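Local atomic coordinates of response regulator (Caulobacter vibrioides, PDB entry 3N0R), a protein that probably controls the general stress response as an anti-anti-sigma factor, joining a sigma-factor-like domain to a two-component receiver domain. Residues L23-L31 / L56-L66; R35-Q45 / L246-F256. The protein carries 1 engineered substitution. One frame throughout, in Å; residues are numbered along the deposited sequence. Where two conformers were deposited one is given.

Interaction 1: residues L23-L31 / L56-L66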
# COMPACT_ATOMS: atom_id res chain seq x y z
N LEU A 23 15.52 -13.30 -17.25
CA LEU A 23 14.35 -12.49 -16.96
C LEU A 23 13.74 -12.71 -15.57
O LEU A 23 13.49 -11.74 -14.86
CB LEU A 23 13.28 -12.73 -18.03
CG LEU A 23 11.97 -11.97 -17.85
CD1 LEU A 23 12.21 -10.46 -17.84
CD2 LEU A 23 11.00 -12.35 -18.95
N LEU A 24 13.49 -13.95 -15.18
CA LEU A 24 12.79 -14.18 -13.92
C LEU A 24 13.63 -13.72 -12.73
O LEU A 24 13.08 -13.29 -11.72
CB LEU A 24 12.35 -15.64 -13.74
CG LEU A 24 10.83 -15.80 -13.71
CD1 LEU A 24 10.20 -15.04 -12.55
CD2 LEU A 24 10.23 -15.34 -15.04
N ALA A 25 14.95 -13.83 -12.84
CA ALA A 25 15.83 -13.37 -11.78
C ALA A 25 15.82 -11.85 -11.66
O ALA A 25 15.95 -11.31 -10.56
CB ALA A 25 17.25 -13.85 -12.00
N ARG A 26 15.69 -11.16 -12.79
CA ARG A 26 15.61 -9.70 -12.77
C ARG A 26 14.31 -9.23 -12.14
O ARG A 26 14.27 -8.18 -11.49
CB ARG A 26 15.81 -9.11 -14.17
CG ARG A 26 17.18 -9.47 -14.77
CD ARG A 26 17.64 -8.50 -15.84
NE ARG A 26 16.66 -8.29 -16.90
CZ ARG A 26 16.43 -9.13 -17.89
NH1 ARG A 26 17.09 -10.28 -17.97
NH2 ARG A 26 15.52 -8.84 -18.81
N LEU A 27 13.24 -10.00 -12.34
CA LEU A 27 11.91 -9.63 -11.82
C LEU A 27 11.66 -10.04 -10.37
O LEU A 27 11.03 -9.31 -9.61
CB LEU A 27 10.81 -10.28 -12.66
CG LEU A 27 10.74 -9.88 -14.13
CD1 LEU A 27 9.66 -10.68 -14.85
CD2 LEU A 27 10.48 -8.39 -14.24
N ALA A 28 12.14 -11.23 -9.99
CA ALA A 28 11.68 -11.88 -8.76
C ALA A 28 11.80 -11.05 -7.48
O ALA A 28 10.86 -11.01 -6.68
CB ALA A 28 12.37 -13.24 -8.59
N PRO A 29 12.95 -10.38 -7.27
CA PRO A 29 13.10 -9.65 -6.01
C PRO A 29 12.08 -8.51 -5.86
O PRO A 29 11.84 -8.07 -4.73
CB PRO A 29 14.52 -9.07 -6.09
CG PRO A 29 15.22 -9.92 -7.10
CD PRO A 29 14.18 -10.35 -8.08
N HIS A 30 11.49 -8.05 -6.96
CA HIS A 30 10.61 -6.88 -6.93
C HIS A 30 9.14 -7.25 -6.84
O HIS A 30 8.30 -6.38 -6.59
CB HIS A 30 10.90 -6.01 -8.16
CG HIS A 30 12.35 -5.70 -8.30
ND1 HIS A 30 13.04 -5.00 -7.34
CD2 HIS A 30 13.25 -6.03 -9.25
CE1 HIS A 30 14.31 -4.91 -7.69
NE2 HIS A 30 14.47 -5.53 -8.85
N LEU A 31 8.82 -8.52 -7.04
CA LEU A 31 7.43 -8.95 -7.05
C LEU A 31 6.66 -8.72 -5.74
O LEU A 31 5.55 -8.21 -5.78
CB LEU A 31 7.28 -10.39 -7.54
CG LEU A 31 7.57 -10.57 -9.04
CD1 LEU A 31 7.77 -12.04 -9.37
CD2 LEU A 31 6.51 -9.94 -9.93
N LEU A 56 3.20 -10.52 -14.51
CA LEU A 56 4.29 -11.49 -14.46
C LEU A 56 4.17 -12.52 -15.59
O LEU A 56 5.14 -12.79 -16.30
CB LEU A 56 4.32 -12.19 -13.11
CG LEU A 56 5.30 -13.36 -12.97
CD1 LEU A 56 6.74 -12.89 -13.20
CD2 LEU A 56 5.15 -14.02 -11.61
N GLU A 57 2.98 -13.09 -15.74
CA GLU A 57 2.78 -14.12 -16.76
C GLU A 57 2.97 -13.56 -18.17
O GLU A 57 3.52 -14.25 -19.04
CB GLU A 57 1.41 -14.79 -16.61
CG GLU A 57 1.22 -15.54 -15.30
CD GLU A 57 1.78 -16.94 -15.31
OE1 GLU A 57 2.39 -17.36 -16.32
OE2 GLU A 57 1.60 -17.64 -14.29
N ALA A 58 2.53 -12.33 -18.40
CA ALA A 58 2.67 -11.70 -19.71
C ALA A 58 4.14 -11.50 -20.05
O ALA A 58 4.57 -11.75 -21.18
CB ALA A 58 1.93 -10.37 -19.73
N LEU A 59 4.93 -11.06 -19.08
CA LEU A 59 6.36 -10.90 -19.29
C LEU A 59 7.03 -12.25 -19.55
O LEU A 59 7.84 -12.38 -20.47
CB LEU A 59 7.00 -10.22 -18.09
CG LEU A 59 6.77 -8.71 -18.05
CD1 LEU A 59 7.03 -8.12 -16.66
CD2 LEU A 59 7.64 -8.01 -19.09
N ALA A 60 6.68 -13.25 -18.75
CA ALA A 60 7.33 -14.55 -18.87
C ALA A 60 7.05 -15.18 -20.23
O ALA A 60 7.88 -15.91 -20.77
CB ALA A 60 6.89 -15.46 -17.74
N ALA A 61 5.88 -14.88 -20.79
CA ALA A 61 5.44 -15.44 -22.07
C ALA A 61 5.90 -14.61 -23.27
O ALA A 61 5.69 -15.01 -24.41
CB ALA A 61 3.93 -15.58 -22.08
N GLY A 62 6.52 -13.46 -23.01
CA GLY A 62 7.01 -12.62 -24.09
C GLY A 62 5.96 -11.78 -24.77
O GLY A 62 6.18 -11.27 -25.87
N GLU A 63 4.80 -11.63 -24.13
CA GLU A 63 3.71 -10.82 -24.67
C GLU A 63 4.00 -9.33 -24.55
O GLU A 63 3.47 -8.51 -25.30
CB GLU A 63 2.40 -11.19 -23.99
CG GLU A 63 2.00 -12.63 -24.27
CD GLU A 63 0.82 -13.10 -23.45
OE1 GLU A 63 0.37 -12.36 -22.56
OE2 GLU A 63 0.36 -14.24 -23.70
N LEU A 64 4.81 -8.99 -23.55
CA LEU A 64 5.38 -7.66 -23.34
C LEU A 64 6.86 -7.85 -23.03
O LEU A 64 7.24 -8.91 -22.55
CB LEU A 64 4.71 -6.96 -22.15
CG LEU A 64 3.33 -6.37 -22.42
CD1 LEU A 64 2.97 -5.33 -21.38
CD2 LEU A 64 3.37 -5.74 -23.78
N VAL A 65 7.66 -6.82 -23.24
CA VAL A 65 9.08 -6.91 -22.91
C VAL A 65 9.49 -5.74 -22.03
O VAL A 65 9.07 -4.60 -22.26
CB VAL A 65 9.93 -6.92 -24.19
CG1 VAL A 65 11.40 -7.06 -23.85
CG2 VAL A 65 9.50 -8.05 -25.12
N LEU A 66 10.29 -6.02 -21.00
CA LEU A 66 10.84 -4.96 -20.17
C LEU A 66 11.63 -4.00 -21.02
O LEU A 66 12.37 -4.40 -21.92
CB LEU A 66 11.79 -5.52 -19.13
CG LEU A 66 11.28 -6.36 -17.97
CD1 LEU A 66 12.47 -6.75 -17.10
CD2 LEU A 66 10.22 -5.64 -17.15

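Interaction 2: residues R35-Q45 / L246-F256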
# COMPACT_ATOMS: atom_id res chain seq x y z
N ARG A 35 3.30 -6.16 -5.41
CA ARG A 35 2.04 -6.57 -4.77
C ARG A 35 1.63 -5.58 -3.68
O ARG A 35 0.46 -5.22 -3.60
CB ARG A 35 2.11 -8.00 -4.20
CG ARG A 35 2.30 -9.08 -5.26
CD ARG A 35 2.24 -10.49 -4.67
NE ARG A 35 2.66 -11.45 -5.69
CZ ARG A 35 3.85 -12.04 -5.75
NH1 ARG A 35 4.75 -11.88 -4.79
NH2 ARG A 35 4.13 -12.83 -6.78
N ARG A 36 2.57 -5.11 -2.87
CA ARG A 36 2.26 -4.11 -1.86
C ARG A 36 1.63 -2.87 -2.50
O ARG A 36 0.60 -2.35 -2.05
CB ARG A 36 3.50 -3.73 -1.05
CG ARG A 36 3.25 -2.62 -0.04
CD ARG A 36 4.50 -2.28 0.73
NE ARG A 36 5.55 -1.79 -0.15
CZ ARG A 36 6.83 -1.78 0.17
NH1 ARG A 36 7.22 -2.23 1.35
NH2 ARG A 36 7.73 -1.33 -0.70
N TYR A 37 2.27 -2.38 -3.56
CA TYR A 37 1.76 -1.23 -4.30
C TYR A 37 0.35 -1.49 -4.82
O TYR A 37 -0.55 -0.66 -4.63
CB TYR A 37 2.71 -0.94 -5.47
CG TYR A 37 2.24 0.12 -6.45
CD1 TYR A 37 2.17 1.46 -6.09
CD2 TYR A 37 1.91 -0.22 -7.75
CE1 TYR A 37 1.78 2.43 -6.99
CE2 TYR A 37 1.50 0.75 -8.67
CZ TYR A 37 1.45 2.07 -8.28
OH TYR A 37 1.07 3.05 -9.17
N ALA A 38 0.16 -2.62 -5.50
CA ALA A 38 -1.11 -2.90 -6.15
C ALA A 38 -2.24 -3.07 -5.14
O ALA A 38 -3.37 -2.63 -5.39
CB ALA A 38 -0.98 -4.14 -7.04
N ARG A 39 -1.95 -3.71 -4.02
CA ARG A 39 -2.93 -3.84 -2.95
C ARG A 39 -3.31 -2.48 -2.37
O ARG A 39 -4.48 -2.21 -2.14
CB ARG A 39 -2.40 -4.72 -1.82
CG ARG A 39 -2.20 -6.17 -2.19
CD ARG A 39 -1.71 -6.97 -1.00
NE ARG A 39 -1.20 -8.26 -1.41
CZ ARG A 39 -0.59 -9.11 -0.59
NH1 ARG A 39 -0.46 -8.84 0.71
NH2 ARG A 39 -0.10 -10.24 -1.08
N ALA A 40 -2.31 -1.62 -2.11
CA ALA A 40 -2.59 -0.31 -1.55
C ALA A 40 -3.36 0.58 -2.52
O ALA A 40 -4.20 1.38 -2.11
CB ALA A 40 -1.30 0.38 -1.11
N LEU A 41 -3.04 0.46 -3.81
CA LEU A 41 -3.67 1.29 -4.83
C LEU A 41 -5.12 0.87 -5.09
O LEU A 41 -6.00 1.71 -5.30
CB LEU A 41 -2.84 1.20 -6.11
CG LEU A 41 -3.31 2.10 -7.26
CD1 LEU A 41 -3.04 3.57 -6.96
CD2 LEU A 41 -2.63 1.68 -8.55
N THR A 42 -5.38 -0.44 -5.08
CA THR A 42 -6.72 -0.96 -5.39
C THR A 42 -7.59 -1.16 -4.15
O THR A 42 -8.82 -1.28 -4.28
CB THR A 42 -6.66 -2.32 -6.14
OG1 THR A 42 -6.11 -3.32 -5.28
CG2 THR A 42 -5.87 -2.20 -7.44
N GLY A 43 -6.97 -1.21 -2.98
CA GLY A 43 -7.69 -1.41 -1.73
C GLY A 43 -8.16 -2.83 -1.50
O GLY A 43 -8.97 -3.06 -0.62
N ASP A 44 -7.64 -3.78 -2.26
CA ASP A 44 -8.10 -5.16 -2.15
C ASP A 44 -6.95 -6.13 -2.39
O ASP A 44 -6.25 -6.03 -3.39
CB ASP A 44 -9.22 -5.44 -3.15
CG ASP A 44 -9.78 -6.85 -3.02
OD1 ASP A 44 -10.41 -7.14 -1.98
OD2 ASP A 44 -9.59 -7.66 -3.94
N GLN A 45 -6.75 -7.05 -1.46
CA GLN A 45 -5.63 -7.97 -1.58
C GLN A 45 -5.72 -8.83 -2.84
O GLN A 45 -4.76 -8.90 -3.61
CB GLN A 45 -5.50 -8.88 -0.35
CG GLN A 45 -4.21 -9.70 -0.41
CD GLN A 45 -4.36 -11.14 0.05
OE1 GLN A 45 -5.28 -11.50 0.79
NE2 GLN A 45 -3.42 -11.98 -0.38
N LEU A 246 4.50 -11.56 3.90
CA LEU A 246 3.06 -11.34 3.79
C LEU A 246 2.66 -10.82 2.42
O LEU A 246 1.56 -10.33 2.24
CB LEU A 246 2.63 -10.32 4.86
CG LEU A 246 2.93 -10.71 6.30
CD1 LEU A 246 2.70 -9.55 7.25
CD2 LEU A 246 2.08 -11.90 6.67
N LEU A 247 3.58 -10.92 1.45
CA LEU A 247 3.39 -10.38 0.10
C LEU A 247 3.65 -11.47 -0.93
O LEU A 247 4.17 -11.20 -2.02
CB LEU A 247 4.33 -9.19 -0.12
CG LEU A 247 3.98 -7.93 0.68
CD1 LEU A 247 5.13 -6.93 0.66
CD2 LEU A 247 2.71 -7.30 0.15
N THR A 248 3.28 -12.71 -0.61
CA THR A 248 3.46 -13.83 -1.53
C THR A 248 2.37 -13.91 -2.59
O THR A 248 2.61 -14.42 -3.69
CB THR A 248 3.47 -15.19 -0.79
OG1 THR A 248 2.14 -15.50 -0.35
CG2 THR A 248 4.42 -15.16 0.41
N GLY A 249 1.18 -13.42 -2.26
CA GLY A 249 0.04 -13.55 -3.16
C GLY A 249 -0.57 -14.94 -3.24
O GLY A 249 -1.37 -15.20 -4.13
N GLU A 250 -0.22 -15.82 -2.30
CA GLU A 250 -0.65 -17.22 -2.40
C GLU A 250 -1.61 -17.65 -1.29
O GLU A 250 -2.06 -18.79 -1.26
CB GLU A 250 0.57 -18.13 -2.43
CG GLU A 250 1.53 -17.77 -3.54
CD GLU A 250 2.17 -18.98 -4.17
OE1 GLU A 250 2.46 -19.95 -3.44
OE2 GLU A 250 2.35 -18.97 -5.39
N ARG A 251 -1.91 -16.73 -0.38
CA ARG A 251 -2.87 -16.99 0.69
C ARG A 251 -3.40 -15.66 1.21
O ARG A 251 -2.90 -14.60 0.84
CB ARG A 251 -2.23 -17.81 1.81
CG ARG A 251 -1.00 -17.17 2.45
CD ARG A 251 -0.26 -18.21 3.28
NE ARG A 251 1.14 -17.84 3.50
CZ ARG A 251 2.09 -17.92 2.57
NH1 ARG A 251 1.79 -18.35 1.35
NH2 ARG A 251 3.33 -17.56 2.86
N PRO A 252 -4.43 -15.72 2.07
CA PRO A 252 -4.94 -14.46 2.64
C PRO A 252 -3.84 -13.71 3.37
O PRO A 252 -3.14 -14.29 4.20
CB PRO A 252 -6.02 -14.94 3.61
CG PRO A 252 -6.51 -16.21 3.00
CD PRO A 252 -5.31 -16.86 2.39
N GLU A 253 -3.68 -12.43 3.04
CA GLU A 253 -2.60 -11.60 3.56
C GLU A 253 -3.12 -10.17 3.71
O GLU A 253 -4.17 -9.84 3.17
CB GLU A 253 -1.41 -11.63 2.58
CG GLU A 253 -0.65 -12.96 2.57
CD GLU A 253 0.35 -13.10 1.42
OE1 GLU A 253 0.10 -12.58 0.31
OE2 GLU A 253 1.39 -13.78 1.61
N PRO A 254 -2.38 -9.32 4.42
CA PRO A 254 -2.83 -7.93 4.62
C PRO A 254 -2.96 -7.14 3.32
O PRO A 254 -2.20 -7.32 2.38
CB PRO A 254 -1.71 -7.31 5.45
CG PRO A 254 -1.12 -8.45 6.19
CD PRO A 254 -1.17 -9.60 5.22
N THR A 255 -3.90 -6.19 3.32
CA THR A 255 -4.02 -5.24 2.23
C THR A 255 -3.09 -4.06 2.43
O THR A 255 -2.50 -3.57 1.47
CB THR A 255 -5.47 -4.77 2.12
OG1 THR A 255 -6.30 -5.90 1.85
CG2 THR A 255 -5.65 -3.75 0.99
N PHE A 256 -2.95 -3.62 3.68
CA PHE A 256 -2.11 -2.48 4.04
C PHE A 256 -1.05 -2.93 5.03
O PHE A 256 -1.35 -3.60 6.02
CB PHE A 256 -2.96 -1.34 4.65
CG PHE A 256 -4.15 -0.95 3.81
CD1 PHE A 256 -3.99 -0.29 2.60
CD2 PHE A 256 -5.44 -1.26 4.24
CE1 PHE A 256 -5.10 0.06 1.82
CE2 PHE A 256 -6.55 -0.92 3.47
CZ PHE A 256 -6.38 -0.26 2.27
O HOH W 1 -0.06 -2.54 0.70
O HOH W 2 -8.53 -6.96 0.85

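Interaction 1: residues L23-L31 / L56-L66
Leu27 reaches across from helix 23-27 with both of its methyls, and each finds a different neighbourhood on the partner segment. Leu27 CD1 lies between two side chains of helix 45-60, 4.0 Å from Leu56 CD1 and 4.1 Å from Leu59 CD1. CD2 goes instead to the loop beyond that helix, where it meets both methyls of Leu66, CD1 of Leu66 being 3.9 Å from Leu27 CD2 as the two side chains run past each other in opposite directions.

Leu23 and Leu56 each turn CG away from their own backbone N, chi1 179° and 173°, a choice that carries their branches across the gap. The methyls of Leu23 then divide the work. Leu23 CD1 touches Leu66 CD1 at 3.8 Å, while Leu23 CD2 settles against the backbone carbonyl of Leu59, 3.5 Å from Leu59 O. Leu56 forms the other end of the layer: Leu56 CD2 packs on Leu31 CD1 at 4.0 Å, with the two side chains nearly perpendicular. In the conformer given, Leu24 CD1 and CD2 also come near Leu56 CD1 and Ala60 CB at the more exposed margin, a less certain contact because this side chain has a second conformer. At the opposite margin Arg26 bends at chi3 and brings Arg26 NH2 to 4.1 Å from Leu66 CD1, while its NH1 is hydrogen-bonded to Met21 O.

The short helical segments run nearly antiparallel, at 149°, with axes 11.1 Å apart, a separation bridged by long leucines. Behind this layer, Leu59 and Leu66 also touch Leu76 and Ala75 of helix 72-84, so the N-terminal helix is packed into the helical sigma-like part of the protein. No hydrogen bond crosses between the segments; their cohesion is therefore mainly hydrophobic, set by how the leucine methyls interlock.

Interaction 2: residues R35-Q45 / L246-F256
Arg39 and Glu253 form the central salt bridge, NH2 to OE1 2.7 Å, joining a helix of the sigma-like domain to the loop before the last strand of the receiver's parallel five-stranded sheet. The guanidinium meets OE1 on its anti side, with the two planes 43° apart. Gly249 N takes the syn side of OE1, while Thr248 N and OG1 both bind OE2, fixing the carboxylate's rotation. Arg39 NH1 donates to two carbonyls, Leu246 O and Pro254 O, and its NE pairs with Asp49; the extended chain thus spends its donors on both domains.

Gln45 pairs with the same loop: Glu253 N approaches Gln45 OE1 from above the amide carbonyl plane, at 2.9 Å, whereas Gln45 NE2 bonds to Arg251 O, which lies in the plane of the amide; both N-H...O angles are near 160°. Arg35 NH1 binds Leu247 O, and Thr248 O lies over one face of its guanidinium.

Packing closes around the polar groups. Gln45 CG and Leu247 CD2 cover opposite faces of the Arg39 guanidinium, and Thr255 CG2 rests on the backbone of Gly43. One water donates to both Arg36 O and Thr255 O, at 2.8 Å each.

In the fold
Helix 31-42 and its neighbours connect the two contacts, whose centres lie about 19 Å apart without touching. Their segments alternate along the chain: 23-31 leads directly into helix 31-42, which carries most of 35-45, and helix 45-60 begins at Gln45 and carries Leu56 and Leu59 into the leucine layer. Asp49, early in that helix, binds both Arg39 and Gln45. Interaction 1 is apolar and internal to the sigma-like part, whereas interaction 2 is largely polar and joins it to the receiver, consistent with an interface that could respond to receiver state. Asp212, the predicted phosphorylation site, is unmodified here; it ends strand 208-212, and neighbouring Ile213 touches Leu246 of interaction 2.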